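Local coordinates for oxidase/hydroxylase (Streptomyces hygroscopicus subsp. hygroscopicus, PDB 4XCB), which catalyses oxidative cyclization in orthosomycin biosynthesis as a PhyH-family oxygenase that probably depends on iron and 2-oxoglutarate, and binds hygromycin B, at the interface of chains A and B. Numbering follows the deposited sequence. Chains: chain A/B, oxidase/hydroxylase.

The interface of chains A and B. Residues chain A 245-246; chain B 87-88, 234.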
loop_
_atom_site.group_PDB
_atom_site.type_symbol
_atom_site.label_atom_id
_atom_site.label_comp_id
_atom_site.label_asym_id
_atom_site.label_seq_id
_atom_site.Cartn_x
_atom_site.Cartn_y
_atom_site.Cartn_z
ATOM N N LEU A 245 -5.178 -8.270 29.677
ATOM C CA LEU A 245 -4.880 -8.473 28.262
ATOM C C LEU A 245 -5.256 -9.870 27.765
ATOM O O LEU A 245 -4.668 -10.382 26.804
ATOM C CB LEU A 245 -3.396 -8.215 27.993
ATOM C CG LEU A 245 -2.960 -6.758 28.071
ATOM C CD1 LEU A 245 -1.537 -6.626 27.535
ATOM C CD2 LEU A 245 -3.920 -5.872 27.318
ATOM N N ARG A 246 -6.236 -10.486 28.413
ATOM C CA ARG A 246 -6.751 -11.777 27.959
ATOM C C ARG A 246 -8.105 -11.653 27.276
ATOM O O ARG A 246 -8.613 -12.623 26.725
ATOM C CB ARG A 246 -6.862 -12.748 29.135
ATOM C CG ARG A 246 -5.537 -13.031 29.800
ATOM C CD ARG A 246 -4.886 -14.278 29.218
ATOM N NE ARG A 246 -3.521 -14.452 29.710
ATOM C CZ ARG A 246 -3.207 -14.879 30.931
ATOM N NH1 ARG A 246 -4.160 -15.180 31.808
ATOM N NH2 ARG A 246 -1.931 -14.998 31.278
ATOM N N ARG B 87 -4.037 -7.798 23.085
ATOM C CA ARG B 87 -4.218 -9.102 23.713
ATOM C C ARG B 87 -2.871 -9.807 23.778
ATOM O O ARG B 87 -2.058 -9.707 22.856
ATOM C CB ARG B 87 -5.222 -9.950 22.935
ATOM C CG ARG B 87 -5.693 -11.163 23.683
ATOM C CD ARG B 87 -6.608 -12.021 22.830
ATOM N NE ARG B 87 -7.167 -13.048 23.685
ATOM C CZ ARG B 87 -7.908 -14.068 23.288
ATOM N NH1 ARG B 87 -8.231 -14.208 22.015
ATOM N NH2 ARG B 87 -8.351 -14.935 24.194
ATOM N N LEU B 88 -2.623 -10.501 24.883
ATOM C CA LEU B 88 -1.470 -11.379 24.989
ATOM C C LEU B 88 -1.781 -12.688 24.273
ATOM O O LEU B 88 -2.763 -13.354 24.595
ATOM C CB LEU B 88 -1.139 -11.636 26.464
ATOM C CG LEU B 88 0.043 -12.571 26.733
ATOM C CD1 LEU B 88 1.346 -11.963 26.245
ATOM C CD2 LEU B 88 0.113 -12.891 28.234
ATOM N N GLU B 234 -5.509 -16.696 20.749
ATOM C CA GLU B 234 -4.226 -17.026 21.341
ATOM C C GLU B 234 -3.537 -18.024 20.436
ATOM O O GLU B 234 -4.192 -18.802 19.734
ATOM C CB GLU B 234 -4.401 -17.587 22.760
ATOM C CG GLU B 234 -4.889 -16.539 23.734
ATOM C CD GLU B 234 -5.206 -17.122 25.101
ATOM O OE1 GLU B 234 -5.383 -18.354 25.201
ATOM O OE2 GLU B 234 -5.263 -16.346 26.072
#
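B:Arg87 leaves its backbone with CG anti to the N (chi1 -167°) and stays extended out to NE, so that its methylenes pass O of A:Leu245 and the guanidinium reaches the carbonyl of A:Arg246, with NE and NH2 both close to that oxygen. The bond made there is weak: NE of B:Arg87 lies 3.4 Å from O of A:Arg246, and the approach is well bent. O of A:Leu245 takes the firm bond of the patch, from the backbone N of B:Leu88 at 2.8 Å, nearly straight at the hydrogen (167°) and lying in the carbonyl plane. The A:Arg246 side chain bends at chi2 (-94°) and passes B:Glu234 with its CD methylene, 3.8 Å from OE2 of B:Glu234. Its guanidinium stands almost perpendicular to the carboxylate, and NE of A:Arg246 stays 4.5 Å from OE2 of B:Glu234, so any attraction between the two is likely to be general rather than a paired bridge. Within chain B, OE2 of B:Glu234 forms a long salt bridge of 3.9 Å to NH2 of B:Arg87, while its CG sits over one guanidinium face toward the rim; together these should steady the arginine. The two-fold repeats the patch with the chains exchanged, within a four-copy deposited assembly; the coordinates alone do not show whether the pair forms in solution. In the fold, a loop of chain A lies against the start of strand 86-96 of chain B, with B:Glu234 coming from a loop beyond strand 220-229.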